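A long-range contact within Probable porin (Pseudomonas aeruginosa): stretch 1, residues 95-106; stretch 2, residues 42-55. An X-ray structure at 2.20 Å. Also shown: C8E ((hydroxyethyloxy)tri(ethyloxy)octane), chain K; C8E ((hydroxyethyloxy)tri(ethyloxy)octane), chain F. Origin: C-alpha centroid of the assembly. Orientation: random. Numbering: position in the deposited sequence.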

ATOM      1  N   LEU A  95      -2.339 -17.726 -11.658  1.00 27.66           N
ATOM      2  CA  LEU A  95      -3.367 -18.539 -11.020  1.00 30.34           C
ATOM      3  C   LEU A  95      -3.123 -18.604  -9.536  1.00 28.87           C
ATOM      4  O   LEU A  95      -1.987 -18.471  -9.077  1.00 31.86           O
ATOM      5  CB  LEU A  95      -3.375 -19.972 -11.570  1.00 30.77           C
ATOM      6  CG  LEU A  95      -3.620 -20.109 -13.068  1.00 35.29           C
ATOM      7  CD1 LEU A  95      -3.588 -21.572 -13.460  1.00 41.17           C
ATOM      8  CD2 LEU A  95      -4.944 -19.478 -13.457  1.00 31.94           C
ATOM      9  N   THR A  96      -4.201 -18.817  -8.794  1.00 28.36           N
ATOM     10  CA  THR A  96      -4.141 -18.954  -7.349  1.00 29.13           C
ATOM     11  C   THR A  96      -5.001 -20.134  -6.903  1.00 30.93           C
ATOM     12  O   THR A  96      -6.232 -20.074  -6.964  1.00 30.22           O
ATOM     13  CB  THR A  96      -4.655 -17.686  -6.650  1.00 30.75           C
ATOM     14  OG1 THR A  96      -3.982 -16.545  -7.184  1.00 29.02           O
ATOM     15  CG2 THR A  96      -4.425 -17.774  -5.162  1.00 29.60           C
ATOM     16  N   ALA A  97      -4.350 -21.211  -6.472  1.00 30.83           N
ATOM     17  CA  ALA A  97      -5.054 -22.341  -5.884  1.00 33.63           C
ATOM     18  C   ALA A  97      -5.470 -21.922  -4.485  1.00 32.60           C
ATOM     19  O   ALA A  97      -4.729 -21.207  -3.824  1.00 30.67           O
ATOM     20  CB  ALA A  97      -4.138 -23.570  -5.822  1.00 34.00           C
ATOM     21  N   LYS A  98      -6.654 -22.336  -4.044  1.00 32.61           N
ATOM     22  CA  LYS A  98      -7.090 -22.040  -2.682  1.00 34.24           C
ATOM     23  C   LYS A  98      -7.674 -23.271  -1.984  1.00 38.32           C
ATOM     24  O   LYS A  98      -8.449 -24.018  -2.580  1.00 35.27           O
ATOM     25  CB  LYS A  98      -8.078 -20.860  -2.644  1.00 36.04           C
ATOM     26  CG  LYS A  98      -9.319 -21.022  -3.499  1.00 35.35           C
ATOM     27  CD  LYS A  98     -10.042 -19.692  -3.698  1.00 37.15           C
ATOM     28  CE  LYS A  98     -11.319 -19.894  -4.518  1.00 39.45           C
ATOM     29  NZ  LYS A  98     -12.039 -18.621  -4.869  1.00 40.20           N
ATOM     30  N   LEU A  99      -7.277 -23.476  -0.726  1.00 38.67           N
ATOM     31  CA  LEU A  99      -7.858 -24.510   0.127  1.00 35.80           C
ATOM     32  C   LEU A  99      -8.530 -23.835   1.305  1.00 39.65           C
ATOM     33  O   LEU A  99      -8.097 -22.768   1.741  1.00 35.25           O
ATOM     34  CB  LEU A  99      -6.787 -25.450   0.666  1.00 36.27           C
ATOM     35  CG  LEU A  99      -5.798 -26.112  -0.298  1.00 43.24           C
ATOM     36  CD1 LEU A  99      -4.862 -27.030   0.481  1.00 44.41           C
ATOM     37  CD2 LEU A  99      -6.516 -26.877  -1.384  1.00 40.77           C
ATOM     38  N   ARG A 100      -9.572 -24.463   1.836  1.00 39.91           N
ATOM     39  CA  ARG A 100     -10.270 -23.899   2.986  1.00 42.14           C
ATOM     40  C   ARG A 100     -10.754 -24.981   3.952  1.00 46.82           C
ATOM     41  O   ARG A 100     -11.237 -26.039   3.535  1.00 43.64           O
ATOM     42  CB  ARG A 100     -11.439 -23.041   2.517  1.00 41.14           C
ATOM     43  CG  ARG A 100     -11.885 -22.006   3.511  1.00 47.46           C
ATOM     44  CD  ARG A 100     -12.863 -21.041   2.861  1.00 51.70           C
ATOM     45  NE  ARG A 100     -14.071 -21.734   2.419  1.00 58.53           N
ATOM     46  CZ  ARG A 100     -15.151 -21.124   1.941  1.00 60.35           C
ATOM     47  NH1 ARG A 100     -15.171 -19.796   1.845  1.00 62.96           N
ATOM     48  NH2 ARG A 100     -16.209 -21.839   1.563  1.00 50.01           N
ATOM     49  N   TYR A 101     -10.604 -24.706   5.246  1.00 42.24           N
ATOM     50  CA  TYR A 101     -11.066 -25.600   6.299  1.00 43.60           C
ATOM     51  C   TYR A 101     -11.413 -24.772   7.523  1.00 41.67           C
ATOM     52  O   TYR A 101     -10.594 -23.988   8.001  1.00 38.50           O
ATOM     53  CB  TYR A 101      -9.991 -26.637   6.638  1.00 44.51           C
ATOM     54  CG  TYR A 101     -10.392 -27.631   7.714  1.00 52.46           C
ATOM     55  CD1 TYR A 101     -11.309 -28.645   7.450  1.00 58.74           C
ATOM     56  CD2 TYR A 101      -9.843 -27.566   8.985  1.00 53.62           C
ATOM     57  CE1 TYR A 101     -11.672 -29.558   8.428  1.00 59.89           C
ATOM     58  CE2 TYR A 101     -10.197 -28.477   9.966  1.00 57.79           C
ATOM     59  CZ  TYR A 101     -11.111 -29.469   9.683  1.00 63.29           C
ATOM     60  OH  TYR A 101     -11.461 -30.374  10.663  1.00 65.59           O
ATOM     61  N   SER A 102     -12.628 -24.942   8.027  1.00 42.99           N
ATOM     62  CA  SER A 102     -13.108 -24.131   9.141  1.00 38.03           C
ATOM     63  C   SER A 102     -12.870 -22.654   8.858  1.00 39.52           C
ATOM     64  O   SER A 102     -13.486 -22.090   7.952  1.00 42.31           O
ATOM     65  CB  SER A 102     -12.436 -24.537  10.448  1.00 36.29           C
ATOM     66  OG  SER A 102     -13.033 -23.842  11.530  1.00 41.62           O
ATOM     67  N   GLN A 103     -11.970 -22.032   9.618  1.00 38.04           N
ATOM     68  CA  GLN A 103     -11.682 -20.602   9.457  1.00 38.53           C
ATOM     69  C   GLN A 103     -10.264 -20.358   8.937  1.00 34.36           C
ATOM     70  O   GLN A 103      -9.694 -19.285   9.134  1.00 36.30           O
ATOM     71  CB  GLN A 103     -11.881 -19.851  10.783  1.00 36.39           C
ATOM     72  CG  GLN A 103     -13.270 -19.999  11.387  1.00 41.91           C
ATOM     73  CD  GLN A 103     -14.356 -19.411  10.506  1.00 47.78           C
ATOM     74  OE1 GLN A 103     -14.152 -18.396   9.834  1.00 51.38           O
ATOM     75  NE2 GLN A 103     -15.520 -20.054  10.498  1.00 52.76           N
ATOM     76  N   THR A 104      -9.694 -21.357   8.284  1.00 34.42           N
ATOM     77  CA  THR A 104      -8.321 -21.267   7.816  1.00 33.62           C
ATOM     78  C   THR A 104      -8.292 -21.382   6.295  1.00 39.01           C
ATOM     79  O   THR A 104      -9.025 -22.180   5.706  1.00 37.90           O
ATOM     80  CB  THR A 104      -7.438 -22.347   8.478  1.00 35.50           C
ATOM     81  OG1 THR A 104      -7.478 -22.182   9.903  1.00 33.95           O
ATOM     82  CG2 THR A 104      -5.987 -22.259   7.999  1.00 31.95           C
ATOM     83  N   GLN A 105      -7.461 -20.566   5.657  1.00 32.56           N
ATOM     84  CA  GLN A 105      -7.376 -20.576   4.211  1.00 34.21           C
ATOM     85  C   GLN A 105      -5.930 -20.581   3.751  1.00 33.51           C
ATOM     86  O   GLN A 105      -5.095 -19.865   4.288  1.00 32.88           O
ATOM     87  CB  GLN A 105      -8.108 -19.369   3.628  1.00 36.27           C
ATOM     88  CG  GLN A 105      -8.102 -19.336   2.106  1.00 44.22           C
ATOM     89  CD  GLN A 105      -9.251 -18.523   1.532  1.00 48.44           C
ATOM     90  OE1 GLN A 105     -10.087 -18.006   2.271  1.00 55.47           O
ATOM     91  NE2 GLN A 105      -9.300 -18.416   0.209  1.00 50.16           N
ATOM     92  N   LEU A 106      -5.629 -21.408   2.763  1.00 34.55           N
ATOM     93  CA  LEU A 106      -4.324 -21.361   2.134  1.00 34.10           C
ATOM     94  C   LEU A 106      -4.488 -20.921   0.683  1.00 34.56           C
ATOM     95  O   LEU A 106      -5.350 -21.431  -0.036  1.00 31.33           O
ATOM     96  CB  LEU A 106      -3.631 -22.721   2.207  1.00 30.25           C
ATOM     97  CG  LEU A 106      -2.328 -22.854   1.411  1.00 29.47           C
ATOM     98  CD1 LEU A 106      -1.230 -21.984   2.011  1.00 27.61           C
ATOM     99  CD2 LEU A 106      -1.885 -24.309   1.309  1.00 30.98           C
TER
HETATM  100  C8  C8E K1399     -19.520 -23.403  -6.399  1.00 50.85           C
HETATM  101  O9  C8E K1399     -18.324 -23.831  -7.030  1.00 61.62           O
HETATM  102  C10 C8E K1399     -17.666 -24.886  -6.349  1.00 51.61           C
HETATM  103  C11 C8E K1399     -17.072 -25.912  -7.320  1.00 53.93           C
HETATM  104  O12 C8E K1399     -16.149 -25.324  -8.222  1.00 53.14           O
HETATM  105  C13 C8E K1399     -14.797 -25.514  -7.851  1.00 49.69           C
HETATM  106  C14 C8E K1399     -13.838 -25.301  -9.028  1.00 51.19           C
HETATM  107  O15 C8E K1399     -14.506 -24.886 -10.209  1.00 50.58           O
HETATM  108  C1  C8E F1394     -10.190 -20.061 -13.882  1.00 45.46           C
HETATM  109  C2  C8E F1394     -10.902 -19.921 -12.540  1.00 37.62           C
HETATM  110  C3  C8E F1394     -12.162 -20.782 -12.543  1.00 44.04           C
HETATM  111  C4  C8E F1394     -13.437 -19.955 -12.678  1.00 42.18           C
HETATM  112  C5  C8E F1394     -14.603 -20.722 -12.057  1.00 46.08           C
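Stretch 2 42-55: LQSGFTGGPLGFGL

The ring of Phe 46 is held between two cationic side chains of the facing strand, Arg 100 over one face and Lys 98 over the opposite one. The guanidinium of Arg 100 lies flat on the ring, with centres 3.9 Å apart and planes at 18°; its CZ stands 33° off the ring normal, so the cation-pi contact is off-centre. The Arg 100 CD, only 17° off the normal and 4.1 Å from the ring centroid, makes a CH-pi contact on the same side. Across the ring, Lys 98 CE lies 4.1 Å from the centroid at 25° off the normal, a second CH-pi contact over the face. At the ring edge, Gln 105 NE2 comes within 3.6 Å of Phe 46 CZ.

The lysine chain is p at chi1 and t from chi2 to chi4, and this extension carries it past the ring to the backbone of stretch 2, where Lys 98 NZ donates a hydrogen bond to Ser 44 O at 2.8 Å. Its path runs over Gly 54: an ideal CB on that glycine would lie 2.5 Å from Lys 98 CE, a clash, so the absence of a side chain leaves space for the lysine.

Beneath these side chains the backbones form an antiparallel sheet. Strand 95-101 and the strand closing stretch 2 have axes that approach to 4.6 Å, with N-to-C directions 160° apart. The register pairs Ala 97 with Leu 55, Lys 98 with Gly 54, Leu 99 with Phe 53 and Arg 100 with Gly 52. Two of these pairs are hydrogen-bonded in both directions: Gly 54 N to Lys 98 O at 2.8 Å and Lys 98 N to Gly 54 O at 3.0 Å, then Gly 52 N to Arg 100 O at 2.7 Å and Arg 100 N to Gly 52 O at 2.9 Å. Between them, at the non-hydrogen-bonded Leu 99 and Phe 53 pair, the CA atoms are 4.7 Å apart, and CA-H...O contacts join Leu 99 CA to Gly 52 O at 3.2 Å and Phe 53 CA to Lys 98 O at 3.5 Å.

Side chains alternate accordingly. Lys 98 and Arg 100 share one face, while Ala 97, Leu 99, Phe 53 and Leu 55 point to the other, where Leu 99 CD2 reaches 3.2 Å from Phe 53 CD2. Near the type II' turn from Tyr 101 to Thr 104, Tyr 101 CE1 packs 4.0 Å from Pro 50 CB. The two stretches together bury 775 Å².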

ATOM      1  N   LEU A  42     -10.988 -13.898 -12.005  1.00 36.21           N
ATOM      2  CA  LEU A  42     -11.863 -15.062 -12.033  1.00 34.79           C
ATOM      3  C   LEU A  42     -11.743 -15.734 -10.679  1.00 36.80           C
ATOM      4  O   LEU A  42     -10.633 -15.940 -10.194  1.00 37.76           O
ATOM      5  CB  LEU A  42     -11.438 -16.017 -13.147  1.00 34.45           C
ATOM      6  CG  LEU A  42     -12.054 -15.928 -14.551  1.00 41.46           C
ATOM      7  CD1 LEU A  42     -12.379 -14.510 -14.988  1.00 33.64           C
ATOM      8  CD2 LEU A  42     -11.160 -16.629 -15.587  1.00 42.22           C
ATOM      9  N   GLN A  43     -12.865 -16.039 -10.039  1.00 34.01           N
ATOM     10  CA  GLN A  43     -12.807 -16.695  -8.736  1.00 36.93           C
ATOM     11  C   GLN A  43     -13.817 -17.823  -8.706  1.00 41.51           C
ATOM     12  O   GLN A  43     -15.007 -17.605  -8.918  1.00 35.75           O
ATOM     13  CB  GLN A  43     -13.091 -15.725  -7.582  1.00 35.83           C
ATOM     14  CG  GLN A  43     -12.300 -14.424  -7.606  1.00 40.84           C
ATOM     15  CD  GLN A  43     -12.869 -13.391  -6.638  1.00 45.08           C
ATOM     16  OE1 GLN A  43     -12.472 -13.321  -5.474  1.00 50.40           O
ATOM     17  NE2 GLN A  43     -13.811 -12.596  -7.114  1.00 43.38           N
ATOM     18  N   SER A  44     -13.341 -19.034  -8.456  1.00 38.22           N
ATOM     19  CA  SER A  44     -14.238 -20.169  -8.402  1.00 39.39           C
ATOM     20  C   SER A  44     -14.864 -20.150  -7.029  1.00 36.83           C
ATOM     21  O   SER A  44     -14.351 -19.499  -6.132  1.00 38.91           O
ATOM     22  CB  SER A  44     -13.463 -21.472  -8.574  1.00 38.52           C
ATOM     23  OG  SER A  44     -12.901 -21.862  -7.337  1.00 34.85           O
ATOM     24  N   GLY A  45     -15.971 -20.858  -6.859  1.00 40.91           N
ATOM     25  CA  GLY A  45     -16.443 -21.168  -5.524  1.00 44.86           C
ATOM     26  C   GLY A  45     -15.550 -22.248  -4.933  1.00 43.63           C
ATOM     27  O   GLY A  45     -14.516 -22.578  -5.507  1.00 42.81           O
ATOM     28  N   PHE A  46     -15.947 -22.806  -3.796  1.00 44.29           N
ATOM     29  CA  PHE A  46     -15.167 -23.856  -3.150  1.00 45.18           C
ATOM     30  C   PHE A  46     -15.813 -25.236  -3.281  1.00 51.47           C
ATOM     31  O   PHE A  46     -17.025 -25.383  -3.118  1.00 55.73           O
ATOM     32  CB  PHE A  46     -14.964 -23.533  -1.668  1.00 44.49           C
ATOM     33  CG  PHE A  46     -13.851 -22.566  -1.406  1.00 44.74           C
ATOM     34  CD1 PHE A  46     -12.543 -23.010  -1.298  1.00 38.19           C
ATOM     35  CD2 PHE A  46     -14.109 -21.211  -1.271  1.00 45.77           C
ATOM     36  CE1 PHE A  46     -11.516 -22.122  -1.060  1.00 42.95           C
ATOM     37  CE2 PHE A  46     -13.081 -20.313  -1.025  1.00 45.84           C
ATOM     38  CZ  PHE A  46     -11.786 -20.763  -0.922  1.00 42.72           C
ATOM     39  N   THR A  47     -14.999 -26.247  -3.567  1.00 46.21           N
ATOM     40  CA  THR A  47     -15.474 -27.625  -3.562  1.00 50.19           C
ATOM     41  C   THR A  47     -16.103 -27.966  -2.212  1.00 52.19           C
ATOM     42  O   THR A  47     -15.478 -27.780  -1.168  1.00 53.69           O
ATOM     43  CB  THR A  47     -14.323 -28.608  -3.855  1.00 51.42           C
ATOM     44  OG1 THR A  47     -14.318 -28.933  -5.251  1.00 51.31           O
ATOM     45  CG2 THR A  47     -14.484 -29.886  -3.048  1.00 57.70           C
ATOM     46  N   GLY A  48     -17.335 -28.466  -2.235  1.00 49.98           N
ATOM     47  CA  GLY A  48     -18.063 -28.782  -1.014  1.00 53.05           C
ATOM     48  C   GLY A  48     -17.348 -29.746  -0.080  1.00 52.83           C
ATOM     49  O   GLY A  48     -16.472 -30.500  -0.504  1.00 57.39           O
ATOM     50  N   GLY A  49     -17.721 -29.723   1.196  1.00 55.16           N
ATOM     51  CA  GLY A  49     -17.108 -30.597   2.186  1.00 56.03           C
ATOM     52  C   GLY A  49     -16.200 -29.845   3.143  1.00 60.51           C
ATOM     53  O   GLY A  49     -15.860 -28.690   2.888  1.00 58.94           O
ATOM     54  N   PRO A  50     -15.800 -30.497   4.251  1.00 61.68           N
ATOM     55  CA  PRO A  50     -14.931 -29.917   5.286  1.00 62.59           C
ATOM     56  C   PRO A  50     -13.695 -29.215   4.709  1.00 53.58           C
ATOM     57  O   PRO A  50     -13.465 -28.043   5.004  1.00 53.05           O
ATOM     58  CB  PRO A  50     -14.508 -31.141   6.108  1.00 60.30           C
ATOM     59  CG  PRO A  50     -15.646 -32.075   5.972  1.00 63.85           C
ATOM     60  CD  PRO A  50     -16.177 -31.886   4.570  1.00 56.78           C
ATOM     61  N   LEU A  51     -12.913 -29.936   3.910  1.00 51.90           N
ATOM     62  CA  LEU A  51     -11.748 -29.370   3.236  1.00 49.67           C
ATOM     63  C   LEU A  51     -12.083 -28.947   1.800  1.00 50.84           C
ATOM     64  O   LEU A  51     -12.117 -29.781   0.896  1.00 51.03           O
ATOM     65  CB  LEU A  51     -10.606 -30.383   3.224  1.00 48.95           C
ATOM     66  CG  LEU A  51      -9.341 -29.988   2.468  1.00 50.23           C
ATOM     67  CD1 LEU A  51      -8.615 -28.877   3.204  1.00 45.93           C
ATOM     68  CD2 LEU A  51      -8.448 -31.200   2.315  1.00 52.27           C
ATOM     69  N   GLY A  52     -12.321 -27.652   1.596  1.00 44.43           N
ATOM     70  CA  GLY A  52     -12.702 -27.128   0.292  1.00 46.31           C
ATOM     71  C   GLY A  52     -11.554 -26.738  -0.633  1.00 45.11           C
ATOM     72  O   GLY A  52     -10.495 -26.293  -0.182  1.00 42.19           O
ATOM     73  N   PHE A  53     -11.776 -26.905  -1.936  1.00 40.81           N
ATOM     74  CA  PHE A  53     -10.795 -26.563  -2.959  1.00 40.03           C
ATOM     75  C   PHE A  53     -11.373 -25.550  -3.950  1.00 43.68           C
ATOM     76  O   PHE A  53     -12.543 -25.642  -4.346  1.00 42.55           O
ATOM     77  CB  PHE A  53     -10.360 -27.804  -3.742  1.00 39.62           C
ATOM     78  CG  PHE A  53      -9.600 -28.818  -2.929  1.00 46.90           C
ATOM     79  CD1 PHE A  53     -10.262 -29.673  -2.060  1.00 47.54           C
ATOM     80  CD2 PHE A  53      -8.225 -28.946  -3.068  1.00 45.83           C
ATOM     81  CE1 PHE A  53      -9.561 -30.617  -1.320  1.00 53.37           C
ATOM     82  CE2 PHE A  53      -7.518 -29.886  -2.336  1.00 51.81           C
ATOM     83  CZ  PHE A  53      -8.186 -30.723  -1.460  1.00 55.15           C
ATOM     84  N   GLY A  54     -10.544 -24.597  -4.366  1.00 38.36           N
ATOM     85  CA  GLY A  54     -10.947 -23.618  -5.359  1.00 38.89           C
ATOM     86  C   GLY A  54      -9.782 -23.152  -6.204  1.00 33.60           C
ATOM     87  O   GLY A  54      -8.627 -23.481  -5.930  1.00 34.10           O
ATOM     88  N   LEU A  55     -10.091 -22.378  -7.236  1.00 33.82           N
ATOM     89  CA  LEU A  55      -9.081 -21.851  -8.147  1.00 35.53           C
ATOM     90  C   LEU A  55      -9.469 -20.439  -8.587  1.00 31.67           C
ATOM     91  O   LEU A  55     -10.587 -20.223  -9.025  1.00 30.12           O
ATOM     92  CB  LEU A  55      -8.951 -22.762  -9.378  1.00 30.14           C
ATOM     93  CG  LEU A  55      -7.856 -22.418 -10.395  1.00 33.63           C
ATOM     94  CD1 LEU A  55      -6.478 -22.505  -9.744  1.00 33.51           C
ATOM     95  CD2 LEU A  55      -7.930 -23.330 -11.634  1.00 34.39           C
TER